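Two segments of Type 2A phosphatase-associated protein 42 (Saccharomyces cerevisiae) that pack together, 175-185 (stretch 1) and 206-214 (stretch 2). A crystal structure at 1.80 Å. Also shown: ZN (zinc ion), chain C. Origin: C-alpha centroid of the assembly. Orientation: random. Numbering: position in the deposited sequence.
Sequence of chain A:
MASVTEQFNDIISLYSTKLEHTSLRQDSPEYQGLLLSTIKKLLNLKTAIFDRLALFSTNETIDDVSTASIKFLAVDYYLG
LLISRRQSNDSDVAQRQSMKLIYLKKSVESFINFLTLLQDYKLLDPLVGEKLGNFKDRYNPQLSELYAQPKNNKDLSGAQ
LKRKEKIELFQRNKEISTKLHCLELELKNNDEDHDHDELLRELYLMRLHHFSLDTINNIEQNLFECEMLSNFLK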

# COMPACT_ATOMS: atom_id res chain seq x y z
N GLU A 175 -20.45 -14.47 7.03
CA GLU A 175 -21.27 -15.63 7.35
C GLU A 175 -21.02 -16.03 8.83
O GLU A 175 -21.95 -16.09 9.62
N ILE A 176 -19.76 -16.26 9.16
CA ILE A 176 -19.35 -16.74 10.50
C ILE A 176 -19.62 -15.67 11.53
O ILE A 176 -20.13 -15.98 12.62
N SER A 177 -19.40 -14.40 11.17
CA SER A 177 -19.82 -13.34 12.09
C SER A 177 -21.31 -13.39 12.46
O SER A 177 -21.65 -13.27 13.65
N THR A 178 -22.18 -13.57 11.48
CA THR A 178 -23.61 -13.65 11.72
C THR A 178 -23.94 -14.88 12.56
O THR A 178 -24.72 -14.78 13.48
N LYS A 179 -23.35 -16.03 12.24
CA LYS A 179 -23.56 -17.23 13.05
C LYS A 179 -23.11 -17.00 14.51
O LYS A 179 -23.82 -17.35 15.45
N LEU A 180 -21.96 -16.37 14.68
CA LEU A 180 -21.46 -15.99 16.02
C LEU A 180 -22.40 -15.03 16.75
O LEU A 180 -22.72 -15.19 17.93
N HIS A 181 -22.85 -14.02 16.02
CA HIS A 181 -23.81 -13.06 16.53
C HIS A 181 -25.09 -13.75 17.03
O HIS A 181 -25.47 -13.55 18.19
N CYS A 182 -25.75 -14.56 16.21
CA CYS A 182 -27.02 -15.20 16.64
C CYS A 182 -26.77 -16.11 17.90
O CYS A 182 -27.58 -16.13 18.82
N LEU A 183 -25.63 -16.79 17.95
CA LEU A 183 -25.20 -17.58 19.14
C LEU A 183 -25.04 -16.77 20.41
O LEU A 183 -25.68 -17.08 21.41
N GLU A 184 -24.28 -15.69 20.36
CA GLU A 184 -24.16 -14.77 21.49
C GLU A 184 -25.52 -14.29 22.00
O GLU A 184 -25.73 -14.22 23.21
N LEU A 185 -26.44 -13.97 21.09
CA LEU A 185 -27.74 -13.46 21.48
C LEU A 185 -28.64 -14.55 22.06
O LEU A 185 -29.37 -14.30 23.01
N MSE A 206 -17.37 -21.30 17.57
CA MSE A 206 -17.74 -20.31 16.55
C MSE A 206 -16.91 -19.04 16.75
O MSE A 206 -16.57 -18.33 15.79
N ARG A 207 -16.64 -18.73 18.00
CA ARG A 207 -15.85 -17.57 18.27
C ARG A 207 -14.41 -17.78 17.67
O ARG A 207 -13.89 -16.94 16.93
N LEU A 208 -13.81 -18.95 17.89
CA LEU A 208 -12.50 -19.22 17.30
C LEU A 208 -12.59 -19.12 15.76
O LEU A 208 -11.70 -18.62 15.12
N HIS A 209 -13.68 -19.62 15.21
CA HIS A 209 -13.89 -19.61 13.78
C HIS A 209 -13.80 -18.15 13.26
O HIS A 209 -13.13 -17.93 12.32
N HIS A 210 -14.43 -17.21 13.95
CA HIS A 210 -14.56 -15.84 13.52
C HIS A 210 -13.16 -15.26 13.65
O HIS A 210 -12.69 -14.64 12.74
N PHE A 211 -12.49 -15.58 14.78
CA PHE A 211 -11.10 -15.17 14.97
C PHE A 211 -10.12 -15.56 13.85
O PHE A 211 -9.29 -14.74 13.43
N SER A 212 -10.21 -16.79 13.36
CA SER A 212 -9.35 -17.25 12.33
C SER A 212 -9.58 -16.46 11.02
O SER A 212 -8.62 -16.14 10.34
N LEU A 213 -10.82 -16.11 10.72
CA LEU A 213 -11.11 -15.31 9.56
C LEU A 213 -10.57 -13.85 9.79
O LEU A 213 -9.88 -13.38 8.95
N ASP A 214 -10.89 -13.22 10.92
CA ASP A 214 -10.42 -11.91 11.27
C ASP A 214 -8.92 -11.84 11.12
O ASP A 214 -8.43 -10.89 10.59

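The two stretches form a compact, nearly antiparallel helix-helix contact, in which two interlocking apolar side chains make the centre and one salt bridge closes the side. The helix axes cross at -151° and approach to 9.1 Å, burying 546 Å² in total. The backbones come near each other at two places one helical turn apart, Ile 176 opposite His 210 and Leu 180 opposite Met 206, with CA to CA distances of 5.7 Å in both pairs.

Each helix contributes a knob to the other. Ile 176, in the m rotamer at both chi1 and chi2, points toward stretch 2 and sits among Met 206, His 209, His 210 and Leu 213. Its CG1 lies over the face of the His 209 imidazole, 3.8 Å from the ring centroid and 11° off the ring normal, a CH-pi contact, and the same CG1 is 3.8 Å from Leu 213 CD1. Its CG2 lies 3.8 Å from His 210 CB and 3.9 Å from Met 206 SE.

The reciprocal knob is Met 206, present as selenomethionine, whose chi angles are t, p and p. It fills the hollow between Ile 176, Lys 179, Leu 180 and Leu 183. Met 206 CB meets Leu 183 CD1 at 3.7 Å, Met 206 CG meets Leu 180 CB at 3.8 Å, and Met 206 CE reaches Lys 179 CE at 3.5 Å, so that the aliphatic part of the lysine covers the end of the knob.

Leu 180 (chi1 t, chi2 p) also points inward and spans successive turns of stretch 2: its CD2 packs 3.6 Å from His 210 CB, while its CD1 lies 4.0 Å from Arg 207 CB. The nearby His 210, with chi1 t, is also touched by Ser 177 (chi1 m), whose CA-to-CB bond points sideways.

The polar link lies beyond Leu 180. Glu 184 (chi1 m, chi2 t) and Arg 207 (chi1 and chi2 t, chi3 m) both leave their helices sideways, but their ends converge. Arg 207 NH2 donates a hydrogen bond to Glu 184 OE2 at 2.7 Å with an angle of 162°, part of a salt bridge; the carboxylate oxygen approaches the guanidinium at its edge, near its plane, as suits an N-H donor.

The zinc ion takes no part in the packing. It is modelled 1.4 Å from Cys 182 SG, unusually short for a zinc-sulfur bond, on a residue that makes no contact with stretch 2.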

# COMPACT_ATOMS: atom_id res chain seq x y z
CB GLU A 175 -20.91 -16.75 6.40
CG GLU A 175 -21.82 -17.95 6.46
CD GLU A 175 -21.29 -19.13 5.66
OE1 GLU A 175 -20.21 -19.00 5.03
OE2 GLU A 175 -21.96 -20.19 5.67
CB ILE A 176 -17.90 -17.23 10.47
CG1 ILE A 176 -17.82 -18.45 9.56
CG2 ILE A 176 -17.31 -17.45 11.86
CD1 ILE A 176 -18.86 -19.47 9.81
CB SER A 177 -19.45 -11.94 11.59
OG SER A 177 -18.07 -11.84 11.52
CB THR A 178 -24.43 -13.66 10.40
OG1 THR A 178 -24.05 -12.53 9.62
CG2 THR A 178 -25.90 -13.58 10.68
CB LYS A 179 -22.89 -18.46 12.44
CG LYS A 179 -23.67 -19.06 11.28
CD LYS A 179 -22.77 -19.90 10.35
CE LYS A 179 -22.40 -21.26 10.95
NZ LYS A 179 -21.62 -22.13 10.00
CB LEU A 180 -20.06 -15.41 15.90
CG LEU A 180 -19.41 -14.84 17.17
CD1 LEU A 180 -19.46 -15.86 18.29
CD2 LEU A 180 -18.03 -14.45 16.89
CB HIS A 181 -24.11 -12.02 15.42
CG HIS A 181 -24.84 -10.81 15.89
ND1 HIS A 181 -24.61 -10.21 17.11
CD2 HIS A 181 -25.80 -10.07 15.28
CE1 HIS A 181 -25.41 -9.17 17.24
NE2 HIS A 181 -26.13 -9.06 16.15
CB CYS A 182 -27.86 -15.83 15.46
SG CYS A 182 -29.60 -15.05 14.83
CB LEU A 183 -23.95 -18.39 18.86
CG LEU A 183 -24.13 -19.68 18.07
CD1 LEU A 183 -22.81 -20.20 17.56
CD2 LEU A 183 -24.86 -20.75 18.86
CB GLU A 184 -23.25 -13.58 21.14
CG GLU A 184 -21.79 -13.96 20.98
CD GLU A 184 -20.96 -12.87 20.33
OE1 GLU A 184 -21.55 -11.95 19.72
OE2 GLU A 184 -19.70 -12.94 20.40
CB LEU A 185 -28.43 -12.77 20.30
CG LEU A 185 -27.91 -11.40 19.89
CD1 LEU A 185 -28.19 -11.17 18.42
CD2 LEU A 185 -28.54 -10.32 20.73
CB MSE A 206 -19.24 -19.98 16.59
CG MSE A 206 -19.75 -19.15 15.38
SE MSE A 206 -19.52 -20.15 13.71
CE MSE A 206 -20.80 -21.60 14.00
CB ARG A 207 -15.95 -17.23 19.75
CG ARG A 207 -15.10 -16.10 20.22
CD ARG A 207 -15.53 -15.73 21.62
NE ARG A 207 -16.87 -15.15 21.60
CZ ARG A 207 -17.75 -15.20 22.59
NH1 ARG A 207 -17.47 -15.82 23.74
NH2 ARG A 207 -18.93 -14.62 22.43
CB LEU A 208 -11.97 -20.61 17.73
CG LEU A 208 -11.65 -20.61 19.22
CD1 LEU A 208 -11.27 -22.06 19.62
CD2 LEU A 208 -10.56 -19.71 19.65
CB HIS A 209 -15.24 -20.26 13.44
CG HIS A 209 -15.36 -20.68 12.02
ND1 HIS A 209 -16.28 -21.62 11.59
CD2 HIS A 209 -14.63 -20.34 10.93
CE1 HIS A 209 -16.14 -21.79 10.29
NE2 HIS A 209 -15.15 -21.04 9.87
CB HIS A 210 -15.58 -15.11 14.37
CG HIS A 210 -15.48 -13.64 14.32
ND1 HIS A 210 -15.13 -12.88 15.42
CD2 HIS A 210 -15.63 -12.77 13.30
CE1 HIS A 210 -15.07 -11.61 15.07
NE2 HIS A 210 -15.38 -11.51 13.79
CB PHE A 211 -10.61 -15.59 16.35
CG PHE A 211 -11.36 -14.99 17.47
CD1 PHE A 211 -12.15 -13.90 17.31
CD2 PHE A 211 -11.18 -15.52 18.78
CE1 PHE A 211 -12.83 -13.32 18.41
CE2 PHE A 211 -11.82 -14.96 19.86
CZ PHE A 211 -12.66 -13.87 19.69
CB SER A 212 -9.52 -18.76 12.10
OG SER A 212 -10.67 -18.99 11.35
CB LEU A 213 -12.57 -15.37 9.20
CG LEU A 213 -12.91 -16.80 8.68
CD1 LEU A 213 -14.34 -17.04 8.93
CD2 LEU A 213 -12.63 -16.93 7.17
CB ASP A 214 -10.77 -11.57 12.75
CG ASP A 214 -10.49 -10.08 13.09
OD1 ASP A 214 -10.96 -9.20 12.33
OD2 ASP A 214 -9.82 -9.81 14.12
ZN ZN C . -29.85 -13.65 14.78